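Local coordinates for TetR-family transcriptional regulator (Streptomyces coelicolor, PDB 2G7L), which probably binds operator DNA as a homodimer through N-terminal helix-turn-helix domains and regulates transcription in response to a small-molecule ligand, at the interface of chains A and B. Coordinates in Å, arbitrary orientation; residue numbers count along the deposited sequence, not the author numbering. Chains: chain A/B, TetR-family transcriptional regulator.

Contact 1: the interface of chains A and B. Residues chain A 212, 215-217, 219-221, 223-224; chain B 216-217, 219-221, 223-224.
The C-terminal helices 206-223 of the two chains cross at A:Gly220 and B:Gly220, forming a two-fold helix-helix contact in the C-terminal domain, where TetR-family regulators typically dimerise. With no side chain at A:Gly220 or B:Gly220, the backbones come close: the carbonyl oxygen A:Val216 O lies 3.4 Å from B:Gly220 CA. A:Val216 straddles the crossing with its two methyls. CG1, anti to the backbone N (chi1 170°), rests on the backbone between B:Gly220 and B:Ile221, while CG2 turns toward B:Thr224 and also sits over the centre of its own chain's A:Trp212 ring. A:Ile221 runs alongside B:Val216 in the same direction, CG1 meeting CG1 at 3.9 Å.

Polar contacts flank this apolar centre, focused on B:Thr224 just beyond the helix end. The amide nitrogen A:Asn219 ND2 donates across the interface to the hydroxyl B:Thr224 OG1 at 3.0 Å, nearly straight and within the amide plane. That hydroxyl in turn donates to its own chain's B:Gly220 O at 2.7 Å, along a carbonyl lone pair, so it is gripped both as acceptor and as donor and its rotation is fixed. The methyl B:Thr224 CG2, anti to the backbone N, packs on A:Asp215 CB and stands above the pyrrole end of the A:Trp212 ring, near NE1 and CD1. The indole ring, its CG anti to the backbone N (chi1 -170°), crosses B:Thr224 obliquely and carries its CH2 corner to B:Ile221 CG1.

Near the two-fold axis A:Arg223 and B:Arg223 approach end-on and overlap, the end nitrogen NH1 of each beside the other's methylenes, A:Arg223 CD 3.5 Å from B:Arg223 CD, guanidinium planes 82° apart; like charges so near would probably repel unless screened. The indole nitrogen A:Trp212 NE1 donates to the carbonyl oxygen B:Thr224 O at 3.1 Å, an acceptor lying in the ring plane although the donor stands well above the carbonyl plane.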
loop_
_atom_site.group_PDB
_atom_site.type_symbol
_atom_site.label_atom_id
_atom_site.label_comp_id
_atom_site.label_asym_id
_atom_site.label_seq_id
_atom_site.Cartn_x
_atom_site.Cartn_y
_atom_site.Cartn_z
ATOM N N TRP A 212 -3.821 -16.272 -0.965
ATOM C CA TRP A 212 -5.240 -15.900 -1.074
ATOM C C TRP A 212 -5.486 -14.601 -1.848
ATOM O O TRP A 212 -6.329 -14.584 -2.709
ATOM C CB TRP A 212 -5.887 -15.823 0.346
ATOM C CG TRP A 212 -7.367 -15.680 0.282
ATOM C CD1 TRP A 212 -8.255 -16.628 -0.137
ATOM C CD2 TRP A 212 -8.148 -14.508 0.605
ATOM N NE1 TRP A 212 -9.522 -16.137 -0.098
ATOM C CE2 TRP A 212 -9.507 -14.849 0.368
ATOM C CE3 TRP A 212 -7.831 -13.209 1.072
ATOM C CZ2 TRP A 212 -10.559 -13.953 0.574
ATOM C CZ3 TRP A 212 -8.863 -12.302 1.234
ATOM C CH2 TRP A 212 -10.229 -12.691 1.024
ATOM N N ASP A 215 -5.352 -15.041 -5.790
ATOM C CA ASP A 215 -6.648 -15.647 -6.283
ATOM C C ASP A 215 -7.825 -14.714 -6.192
ATOM O O ASP A 215 -8.563 -14.561 -7.143
ATOM C CB ASP A 215 -6.920 -16.937 -5.494
ATOM C CG ASP A 215 -5.953 -18.036 -5.872
ATOM O OD1 ASP A 215 -5.698 -18.113 -7.093
ATOM O OD2 ASP A 215 -5.476 -18.809 -4.989
ATOM N N VAL A 216 -7.960 -14.000 -5.081
ATOM C CA VAL A 216 -9.063 -13.045 -4.965
ATOM C C VAL A 216 -8.992 -12.050 -6.090
ATOM O O VAL A 216 -10.005 -11.693 -6.739
ATOM C CB VAL A 216 -8.985 -12.269 -3.558
ATOM C CG1 VAL A 216 -9.918 -11.140 -3.503
ATOM C CG2 VAL A 216 -9.178 -13.206 -2.452
ATOM N N LEU A 217 -7.770 -11.544 -6.315
ATOM C CA LEU A 217 -7.623 -10.481 -7.299
ATOM C C LEU A 217 -7.804 -11.025 -8.692
ATOM O O LEU A 217 -8.504 -10.419 -9.521
ATOM C CB LEU A 217 -6.219 -9.832 -7.138
ATOM C CG LEU A 217 -6.236 -8.784 -5.998
ATOM C CD1 LEU A 217 -4.848 -8.513 -5.601
ATOM C CD2 LEU A 217 -6.882 -7.479 -6.560
ATOM N N ASN A 219 -9.434 -13.724 -9.782
ATOM C CA ASN A 219 -10.892 -14.003 -9.891
ATOM C C ASN A 219 -11.674 -12.741 -10.061
ATOM O O ASN A 219 -12.500 -12.596 -10.964
ATOM C CB ASN A 219 -11.342 -14.736 -8.659
ATOM C CG ASN A 219 -10.889 -16.136 -8.684
ATOM O OD1 ASN A 219 -10.492 -16.608 -9.754
ATOM N ND2 ASN A 219 -10.891 -16.832 -7.526
ATOM N N GLY A 220 -11.404 -11.743 -9.235
ATOM C CA GLY A 220 -12.157 -10.492 -9.479
ATOM C C GLY A 220 -11.821 -9.744 -10.733
ATOM O O GLY A 220 -12.676 -9.147 -11.370
ATOM N N ILE A 221 -10.527 -9.644 -11.033
ATOM C CA ILE A 221 -10.117 -8.912 -12.251
ATOM C C ILE A 221 -10.781 -9.522 -13.512
ATOM O O ILE A 221 -11.383 -8.803 -14.341
ATOM C CB ILE A 221 -8.588 -8.891 -12.412
ATOM C CG1 ILE A 221 -7.935 -7.967 -11.352
ATOM C CG2 ILE A 221 -8.174 -8.481 -13.892
ATOM C CD1 ILE A 221 -6.468 -8.320 -11.113
ATOM N N ARG A 223 -13.444 -11.189 -13.835
ATOM C CA ARG A 223 -14.877 -11.140 -13.902
ATOM C C ARG A 223 -15.555 -9.811 -13.785
ATOM O O ARG A 223 -16.760 -9.709 -13.995
ATOM C CB ARG A 223 -15.502 -12.219 -13.051
ATOM C CG ARG A 223 -15.674 -11.937 -11.659
ATOM C CD ARG A 223 -15.292 -13.201 -10.870
ATOM N NE ARG A 223 -15.144 -14.391 -11.710
ATOM C CZ ARG A 223 -14.954 -15.633 -11.247
ATOM N NH1 ARG A 223 -14.889 -15.884 -9.941
ATOM N NH2 ARG A 223 -14.817 -16.647 -12.109
ATOM N N THR A 224 -14.783 -8.755 -13.581
ATOM C CA THR A 224 -15.381 -7.432 -13.354
ATOM C C THR A 224 -15.054 -6.478 -14.475
ATOM O O THR A 224 -13.926 -6.090 -14.621
ATOM C CB THR A 224 -14.873 -6.790 -12.007
ATOM O OG1 THR A 224 -14.965 -7.724 -10.923
ATOM C CG2 THR A 224 -15.641 -5.565 -11.687
ATOM N N VAL B 216 -13.906 -5.368 -7.936
ATOM C CA VAL B 216 -12.980 -6.478 -8.156
ATOM C C VAL B 216 -12.786 -7.240 -6.874
ATOM O O VAL B 216 -12.786 -8.493 -6.829
ATOM C CB VAL B 216 -11.558 -5.927 -8.672
ATOM C CG1 VAL B 216 -10.533 -6.974 -8.671
ATOM C CG2 VAL B 216 -11.707 -5.292 -9.980
ATOM N N LEU B 217 -12.572 -6.473 -5.794
ATOM C CA LEU B 217 -12.248 -7.119 -4.530
ATOM C C LEU B 217 -13.463 -7.811 -3.968
ATOM O O LEU B 217 -13.377 -8.961 -3.505
ATOM C CB LEU B 217 -11.712 -6.050 -3.536
ATOM C CG LEU B 217 -10.209 -5.782 -3.791
ATOM C CD1 LEU B 217 -9.854 -4.509 -3.151
ATOM C CD2 LEU B 217 -9.399 -6.942 -3.132
ATOM N N ASN B 219 -16.199 -8.980 -5.477
ATOM C CA ASN B 219 -16.396 -10.166 -6.353
ATOM C C ASN B 219 -15.395 -11.234 -6.053
ATOM O O ASN B 219 -15.723 -12.402 -5.837
ATOM C CB ASN B 219 -16.288 -9.736 -7.789
ATOM C CG ASN B 219 -17.491 -9.001 -8.210
ATOM O OD1 ASN B 219 -18.503 -9.073 -7.507
ATOM N ND2 ASN B 219 -17.423 -8.245 -9.329
ATOM N N GLY B 220 -14.126 -10.869 -5.963
ATOM C CA GLY B 220 -13.176 -11.946 -5.602
ATOM C C GLY B 220 -13.277 -12.486 -4.208
ATOM O O GLY B 220 -13.082 -13.667 -3.963
ATOM N N ILE B 221 -13.445 -11.588 -3.238
ATOM C CA ILE B 221 -13.543 -12.045 -1.834
ATOM C C ILE B 221 -14.708 -13.054 -1.661
ATOM O O ILE B 221 -14.535 -14.153 -1.087
ATOM C CB ILE B 221 -13.715 -10.863 -0.865
ATOM C CG1 ILE B 221 -12.402 -10.046 -0.755
ATOM C CG2 ILE B 221 -14.226 -11.359 0.557
ATOM C CD1 ILE B 221 -12.657 -8.619 -0.272
ATOM N N ARG B 223 -16.095 -14.975 -3.749
ATOM C CA ARG B 223 -15.999 -16.207 -4.478
ATOM C C ARG B 223 -14.789 -17.066 -4.278
ATOM O O ARG B 223 -14.743 -18.194 -4.759
ATOM C CB ARG B 223 -16.379 -16.018 -5.927
ATOM C CG ARG B 223 -15.358 -15.549 -6.815
ATOM C CD ARG B 223 -15.991 -14.507 -7.752
ATOM N NE ARG B 223 -17.454 -14.482 -7.695
ATOM C CZ ARG B 223 -18.238 -13.765 -8.511
ATOM N NH1 ARG B 223 -17.723 -13.001 -9.472
ATOM N NH2 ARG B 223 -19.565 -13.806 -8.359
ATOM N N THR B 224 -13.851 -16.606 -3.465
ATOM C CA THR B 224 -12.590 -17.343 -3.296
ATOM C C THR B 224 -12.445 -17.878 -1.895
ATOM O O THR B 224 -12.279 -17.120 -0.978
ATOM C CB THR B 224 -11.341 -16.428 -3.598
ATOM O OG1 THR B 224 -11.506 -15.722 -4.835
ATOM C CG2 THR B 224 -10.098 -17.233 -3.636
#

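Contact 2: the interface of chains A and B. Residues chain A 65, 118-120, 124-125; chain B 178-179, 182-183.
A small helix-to-loop interface joins the subunits here: helix 178-185 of chain B lies against the A:Arg118 to A:Ser120 loop and the start of helix 122-136, adding a peripheral clasp to the dimer. B:Thr179 is its polar centre. With OG1 anti to the carbonyl carbon (chi1 -57°), its hydroxyl points into the loop and donates to A:Pro119 O at 2.6 Å, approaching from above the carbonyl plane. A second carbonyl oxygen, A:Arg118 O, lies 2.9 Å from B:Thr179 OG1, near enough for the hydroxyl hydrogen to be shared. Water 1 bridges the same pair, 2.6 Å from A:Arg118 O and 2.8 Å from B:Thr179 OG1. The methyl CG2, anti to the backbone N, sits over the centre of the A:Arg118 guanidinium face, the two side chains running roughly perpendicular. An alanine here would remove both the hydroxyl and this methyl, and would probably leave the loop carbonyls without their direct link to chain B and the guanidinium without its apolar cover.

A:Ser120 flanks the threonine, its CB against the B:Ala178-B:Thr179 backbone and its OG turned toward B:Ala178 CB. Farther along, A:Leu125 crosses B:Leu183 obliquely and rests on B:Ala182, with its methyl A:Leu125 CD2 3.5 Å from the carbonyl oxygen B:Ala182 O.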
loop_
_atom_site.group_PDB
_atom_site.type_symbol
_atom_site.label_atom_id
_atom_site.label_comp_id
_atom_site.label_asym_id
_atom_site.label_seq_id
_atom_site.Cartn_x
_atom_site.Cartn_y
_atom_site.Cartn_z
ATOM N N GLU A 65 11.995 8.905 -6.262
ATOM C CA GLU A 65 12.524 8.616 -7.597
ATOM C C GLU A 65 13.844 7.870 -7.516
ATOM O O GLU A 65 14.114 6.960 -8.311
ATOM C CB GLU A 65 12.657 9.864 -8.474
ATOM C CG GLU A 65 11.285 10.485 -8.964
ATOM C CD GLU A 65 10.400 9.536 -9.817
ATOM O OE1 GLU A 65 10.937 8.547 -10.384
ATOM O OE2 GLU A 65 9.160 9.780 -9.934
ATOM N N ARG A 118 6.412 4.835 -8.406
ATOM C CA ARG A 118 6.715 3.531 -8.940
ATOM C C ARG A 118 7.995 3.628 -9.769
ATOM O O ARG A 118 8.211 4.655 -10.419
ATOM C CB ARG A 118 5.589 3.042 -9.868
ATOM C CG ARG A 118 4.387 2.472 -9.134
ATOM C CD ARG A 118 3.399 1.943 -10.103
ATOM N NE ARG A 118 2.765 3.010 -10.820
ATOM C CZ ARG A 118 1.948 2.836 -11.860
ATOM N NH1 ARG A 118 1.682 1.609 -12.309
ATOM N NH2 ARG A 118 1.424 3.900 -12.463
ATOM N N PRO A 119 8.769 2.519 -9.833
ATOM C CA PRO A 119 9.859 2.427 -10.783
ATOM C C PRO A 119 9.411 2.734 -12.212
ATOM O O PRO A 119 8.207 2.650 -12.551
ATOM C CB PRO A 119 10.309 0.973 -10.655
ATOM C CG PRO A 119 10.021 0.651 -9.245
ATOM C CD PRO A 119 8.660 1.287 -9.040
ATOM N N SER A 120 10.388 3.109 -13.041
ATOM C CA SER A 120 10.128 3.450 -14.412
ATOM C C SER A 120 11.296 2.997 -15.305
ATOM O O SER A 120 11.403 3.433 -16.429
ATOM C CB SER A 120 9.903 4.953 -14.546
ATOM O OG SER A 120 11.071 5.683 -14.170
ATOM N N TYR A 124 11.431 -2.715 -14.760
ATOM C CA TYR A 124 10.064 -2.579 -14.281
ATOM C C TYR A 124 9.171 -2.660 -15.490
ATOM O O TYR A 124 8.177 -3.389 -15.467
ATOM C CB TYR A 124 9.807 -1.263 -13.506
ATOM C CG TYR A 124 8.422 -1.222 -12.811
ATOM C CD1 TYR A 124 8.168 -2.002 -11.690
ATOM C CD2 TYR A 124 7.406 -0.417 -13.272
ATOM C CE1 TYR A 124 6.900 -1.978 -11.026
ATOM C CE2 TYR A 124 6.131 -0.375 -12.617
ATOM C CZ TYR A 124 5.902 -1.176 -11.494
ATOM O OH TYR A 124 4.665 -1.176 -10.797
ATOM N N LEU A 125 9.516 -1.921 -16.542
ATOM C CA LEU A 125 8.820 -2.065 -17.821
ATOM C C LEU A 125 8.804 -3.527 -18.341
ATOM O O LEU A 125 7.828 -3.942 -18.959
ATOM C CB LEU A 125 9.436 -1.110 -18.871
ATOM C CG LEU A 125 8.675 0.209 -19.053
ATOM C CD1 LEU A 125 8.483 0.916 -17.704
ATOM C CD2 LEU A 125 9.465 1.074 -20.024
ATOM N N ALA B 178 6.917 9.472 -13.999
ATOM C CA ALA B 178 7.990 8.908 -14.815
ATOM C C ALA B 178 7.557 7.565 -15.370
ATOM O O ALA B 178 7.877 7.217 -16.515
ATOM C CB ALA B 178 9.268 8.765 -14.008
ATOM N N THR B 179 6.831 6.803 -14.551
ATOM C CA THR B 179 6.297 5.522 -14.982
ATOM C C THR B 179 5.342 5.692 -16.169
ATOM O O THR B 179 5.427 4.944 -17.131
ATOM C CB THR B 179 5.599 4.816 -13.830
ATOM O OG1 THR B 179 6.543 4.689 -12.765
ATOM C CG2 THR B 179 5.099 3.440 -14.279
ATOM N N ALA B 182 7.317 6.580 -19.343
ATOM C CA ALA B 182 8.061 5.423 -19.818
ATOM C C ALA B 182 7.159 4.393 -20.513
ATOM O O ALA B 182 7.597 3.703 -21.456
ATOM C CB ALA B 182 8.851 4.789 -18.680
ATOM N N LEU B 183 5.913 4.290 -20.040
ATOM C CA LEU B 183 4.916 3.391 -20.611
ATOM C C LEU B 183 4.442 3.941 -21.965
ATOM O O LEU B 183 4.411 3.184 -22.942
ATOM C CB LEU B 183 3.728 3.165 -19.668
ATOM C CG LEU B 183 3.567 1.971 -18.687
ATOM C CD1 LEU B 183 4.570 0.751 -18.794
ATOM C CD2 LEU B 183 3.282 2.347 -17.257
HETATM O O HOH W 1 7.046 6.906 -11.152
#

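The C-alpha centres of contact 1 and contact 2 lie about 27 Å apart, and the two share no residue or helix. Contact 1 pairs the same helix, 206-223, from both chains, whereas contact 2 is heterologous, setting helix 178-185 of chain B against a loop and helix 122-136 of chain A; the two-fold repeats it with the chains exchanged. The dimer is thus held at separate places. Contact 2 also touches helix 63-74 marginally through A:Glu65, so the partner lies near the DNA-binding region; the structure alone does not show whether this influences DNA binding.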